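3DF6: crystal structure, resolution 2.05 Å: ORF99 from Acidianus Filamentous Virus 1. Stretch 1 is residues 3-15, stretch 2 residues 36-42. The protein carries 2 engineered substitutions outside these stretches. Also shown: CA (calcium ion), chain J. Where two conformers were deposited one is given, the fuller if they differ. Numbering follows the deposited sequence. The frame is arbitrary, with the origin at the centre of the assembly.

Stretch 1, residues 3-15: THEFHKLLIKVVD
Stretch 2, residues 36-42: LEFEELI

Two nearly parallel helices pack side by side here, joined by a small apolar core around Leu41, a histidine-glutamate pair at one end and a hydrated calcium ion at the other.

Both stretches are helical throughout. Phi lies between -69° and -54° and psi between -48° and -37°, except at Ile42, which has -91/-27. Regular i to i+4 backbone hydrogen bonds run along stretch 1, from His7 N to Thr3 O (2.9 Å) through Asp15 N to Ile11 O (2.9 Å). In stretch 2, Leu41 N bonds to Glu37 O at 2.8 Å.

The N-to-C directions differ by 19°, and the axes approach to 8.9 Å. The register sets His7 against Glu37, with CA of His7 7.1 Å from CA of Glu37. One turn later Ile11 is level with Leu41, and CA of Ile11 lies only 4.7 Å from CA of Leu41. The backbones are therefore closer at this second level. The contact buries 395 Å², both sides summed.

At the first level, His7 and Glu37 both point their CA-to-CB bonds toward the other helix. His7 has chi1 m (-61°) and chi2 162°. Glu37 is m, t, with chi3 -50°; two conformers were deposited and one is given. His7 ND1 donates to both carboxylate oxygens of Glu37. The bond from ND1 of His7 to OE1 of Glu37 is 2.8 Å but weak, its N-H...acceptor angle being 129°. That to OE2 of Glu37 is longer, 3.3 Å from His7 ND1, and also weak, though straighter at 158°. His4, chi1 t and chi2 78°, stands one turn earlier, with its ND1 4.2 Å from OE2 of Glu37.

Leu41 and Ile11 have the largest apolar shares of the contact. Both start sideways, but their ends come nearer the opposite helix. Leu41 is t, p, which brings its CD1 among three side chains: 3.6 Å from CG2 of Val14, 4.3 Å from CG1 of Ile11 and 4.4 Å from CB of Leu10. Val14 (t) points toward stretch 2, and its CG1 also lies 3.2 Å from the backbone O of Leu41. Leu10 is m, t. Ile11 is m, t too, and its CD1 rests 3.4 Å from CG of Glu40 and 4.0 Å from O of Glu37.

Water and calcium extend the contact. Water 1 lies within hydrogen-bonding reach of both backbones, its O 3.0 Å from O of Ile11 and 2.8 Å from O of Leu41, between the two backbones where they run close. It also binds the calcium, at 2.4 Å from its O. Asp15, m with chi2 -20°, coordinates the metal directly, its OD1 2.3 Å from the calcium ion. Glu40, t, p with chi3 36°, reaches the ion through water. Water 2 donates to OD2 of Asp15 and OE2 of Glu40, 2.7 Å from its O to each, while water 3 donates to O of Glu40 at 2.6 Å from its own O. Both waters are calcium ligands, as is water 4.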

# COMPACT_ATOMS: atom_id res chain seq x y z
N THR C 3 15.84 -2.80 -6.50
CA THR C 3 15.38 -1.42 -6.32
C THR C 3 14.57 -0.86 -7.51
O THR C 3 13.55 -0.20 -7.32
CB THR C 3 16.58 -0.52 -5.97
OG1 THR C 3 17.28 -1.11 -4.85
CG2 THR C 3 16.16 0.90 -5.62
N HIS C 4 15.03 -1.12 -8.73
CA HIS C 4 14.26 -0.79 -9.92
C HIS C 4 12.87 -1.46 -9.93
O HIS C 4 11.85 -0.83 -10.23
CB HIS C 4 15.05 -1.13 -11.19
CG HIS C 4 14.24 -1.10 -12.45
ND1 HIS C 4 13.89 0.08 -13.07
CD2 HIS C 4 13.70 -2.09 -13.19
CE1 HIS C 4 13.16 -0.20 -14.14
NE2 HIS C 4 13.04 -1.51 -14.24
N GLU C 5 12.83 -2.75 -9.61
CA GLU C 5 11.59 -3.50 -9.57
C GLU C 5 10.69 -2.95 -8.48
O GLU C 5 9.48 -2.88 -8.65
CB GLU C 5 11.85 -5.00 -9.35
CG GLU C 5 12.57 -5.69 -10.51
CD GLU C 5 11.83 -5.60 -11.85
OE1 GLU C 5 10.58 -5.44 -11.85
OE2 GLU C 5 12.49 -5.71 -12.91
N PHE C 6 11.31 -2.54 -7.38
CA PHE C 6 10.62 -1.90 -6.26
C PHE C 6 9.93 -0.60 -6.71
O PHE C 6 8.75 -0.39 -6.43
CB PHE C 6 11.59 -1.70 -5.08
CG PHE C 6 10.99 -0.98 -3.90
CD1 PHE C 6 10.19 -1.65 -2.98
CD2 PHE C 6 11.22 0.39 -3.70
CE1 PHE C 6 9.63 -0.99 -1.89
CE2 PHE C 6 10.68 1.06 -2.59
CZ PHE C 6 9.87 0.37 -1.70
N HIS C 7 10.66 0.25 -7.45
CA HIS C 7 10.06 1.52 -7.90
C HIS C 7 8.96 1.29 -8.93
O HIS C 7 7.94 1.99 -8.91
CB HIS C 7 11.14 2.49 -8.39
CG HIS C 7 12.14 2.85 -7.34
ND1 HIS C 7 13.37 3.39 -7.63
CD2 HIS C 7 12.10 2.72 -5.99
CE1 HIS C 7 14.04 3.60 -6.50
NE2 HIS C 7 13.29 3.19 -5.49
N LYS C 8 9.18 0.32 -9.82
CA LYS C 8 8.13 -0.12 -10.74
C LYS C 8 6.86 -0.58 -10.01
O LYS C 8 5.75 -0.27 -10.45
CB LYS C 8 8.64 -1.26 -11.65
CG LYS C 8 9.30 -0.78 -12.92
CD LYS C 8 9.77 -1.95 -13.81
CE LYS C 8 8.60 -2.84 -14.29
NZ LYS C 8 9.08 -4.05 -15.00
N LEU C 9 7.01 -1.34 -8.93
CA LEU C 9 5.85 -1.73 -8.12
C LEU C 9 5.15 -0.52 -7.48
O LEU C 9 3.91 -0.44 -7.50
CB LEU C 9 6.22 -2.78 -7.05
CG LEU C 9 5.07 -3.21 -6.12
CD1 LEU C 9 5.11 -4.70 -5.83
CD2 LEU C 9 5.05 -2.41 -4.78
N LEU C 10 5.91 0.43 -6.95
CA LEU C 10 5.29 1.63 -6.37
C LEU C 10 4.45 2.39 -7.40
O LEU C 10 3.35 2.87 -7.08
CB LEU C 10 6.34 2.57 -5.78
CG LEU C 10 7.21 2.03 -4.63
CD1 LEU C 10 8.22 3.10 -4.17
CD2 LEU C 10 6.35 1.54 -3.47
N ILE C 11 4.96 2.49 -8.63
CA ILE C 11 4.26 3.16 -9.73
C ILE C 11 2.97 2.42 -10.04
O ILE C 11 1.92 3.04 -10.24
CB ILE C 11 5.17 3.28 -11.01
CG1 ILE C 11 6.32 4.27 -10.76
CG2 ILE C 11 4.36 3.75 -12.22
CD1 ILE C 11 7.49 4.07 -11.71
N LYS C 12 3.05 1.09 -10.10
CA LYS C 12 1.90 0.22 -10.29
C LYS C 12 0.83 0.34 -9.18
O LYS C 12 -0.37 0.30 -9.48
CB LYS C 12 2.37 -1.22 -10.42
CG LYS C 12 1.27 -2.23 -10.71
CD LYS C 12 0.53 -1.96 -12.03
CE LYS C 12 -0.38 -3.14 -12.38
NZ LYS C 12 -1.12 -2.98 -13.66
N VAL C 13 1.28 0.43 -7.93
CA VAL C 13 0.37 0.67 -6.79
C VAL C 13 -0.45 1.93 -7.09
O VAL C 13 -1.68 1.91 -6.95
CB VAL C 13 1.13 0.77 -5.42
CG1 VAL C 13 0.24 1.36 -4.29
CG2 VAL C 13 1.68 -0.61 -5.00
N VAL C 14 0.23 3.00 -7.50
CA VAL C 14 -0.44 4.27 -7.78
C VAL C 14 -1.41 4.09 -8.97
O VAL C 14 -2.57 4.53 -8.90
CB VAL C 14 0.59 5.45 -7.97
CG1 VAL C 14 -0.08 6.72 -8.49
CG2 VAL C 14 1.29 5.73 -6.66
N ASP C 15 -0.95 3.42 -10.03
CA ASP C 15 -1.83 3.10 -11.14
C ASP C 15 -3.10 2.35 -10.72
O ASP C 15 -4.20 2.69 -11.16
CB ASP C 15 -1.08 2.28 -12.20
CG ASP C 15 -0.08 3.12 -12.95
OD1 ASP C 15 -0.23 4.36 -12.95
OD2 ASP C 15 0.85 2.54 -13.55
N LEU C 36 12.80 10.58 -13.58
CA LEU C 36 11.96 9.78 -14.48
C LEU C 36 11.00 8.88 -13.73
O LEU C 36 9.84 8.76 -14.13
CB LEU C 36 12.81 8.94 -15.44
CG LEU C 36 13.55 9.76 -16.49
CD1 LEU C 36 14.69 8.95 -17.13
CD2 LEU C 36 12.60 10.31 -17.56
N GLU C 37 11.50 8.23 -12.67
CA GLU C 37 10.65 7.38 -11.85
C GLU C 37 9.60 8.24 -11.11
O GLU C 37 8.41 7.86 -11.08
CB GLU C 37 11.49 6.52 -10.88
CG GLU C 37 12.70 5.76 -11.57
CD GLU C 37 13.50 4.91 -10.58
OE1 GLU C 37 13.90 5.43 -9.50
OE2 GLU C 37 13.74 3.70 -10.88
N PHE C 38 10.03 9.36 -10.54
CA PHE C 38 9.13 10.26 -9.81
C PHE C 38 7.99 10.78 -10.70
O PHE C 38 6.84 10.81 -10.28
CB PHE C 38 9.93 11.40 -9.15
CG PHE C 38 9.13 12.22 -8.15
CD1 PHE C 38 8.87 11.74 -6.88
CD2 PHE C 38 8.71 13.51 -8.48
CE1 PHE C 38 8.14 12.50 -5.95
CE2 PHE C 38 7.99 14.29 -7.55
CZ PHE C 38 7.70 13.77 -6.28
N GLU C 39 8.33 11.16 -11.92
CA GLU C 39 7.37 11.62 -12.92
C GLU C 39 6.39 10.54 -13.36
O GLU C 39 5.18 10.78 -13.52
CB GLU C 39 8.12 12.23 -14.12
CG GLU C 39 8.70 13.58 -13.75
CD GLU C 39 9.56 14.20 -14.82
OE1 GLU C 39 9.78 13.56 -15.88
OE2 GLU C 39 10.01 15.34 -14.58
N GLU C 40 6.92 9.34 -13.53
CA GLU C 40 6.12 8.16 -13.79
C GLU C 40 5.14 7.87 -12.65
O GLU C 40 4.00 7.51 -12.91
CB GLU C 40 7.06 6.97 -14.03
CG GLU C 40 6.39 5.71 -14.52
CD GLU C 40 5.63 5.88 -15.83
OE1 GLU C 40 6.09 6.65 -16.71
OE2 GLU C 40 4.58 5.21 -15.96
N LEU C 41 5.59 8.06 -11.41
CA LEU C 41 4.77 7.84 -10.21
C LEU C 41 3.51 8.72 -10.17
O LEU C 41 2.41 8.24 -9.87
CB LEU C 41 5.61 8.12 -8.95
CG LEU C 41 4.98 7.86 -7.56
CD1 LEU C 41 4.77 6.37 -7.33
CD2 LEU C 41 5.86 8.44 -6.45
N ILE C 42 3.70 9.99 -10.49
CA ILE C 42 2.69 11.03 -10.34
C ILE C 42 1.81 11.25 -11.58
O ILE C 42 0.65 11.64 -11.45
CB ILE C 42 3.39 12.30 -9.85
CG1 ILE C 42 3.81 12.06 -8.40
CG2 ILE C 42 2.51 13.54 -9.98
CD1 ILE C 42 4.99 12.85 -7.96
CA CA J . 0.88 6.28 -13.48
O HOH W 1 1.84 5.84 -11.27
O HOH W 2 2.25 4.50 -14.87
O HOH W 3 2.48 7.22 -14.98
O HOH W 4 -0.23 8.44 -12.88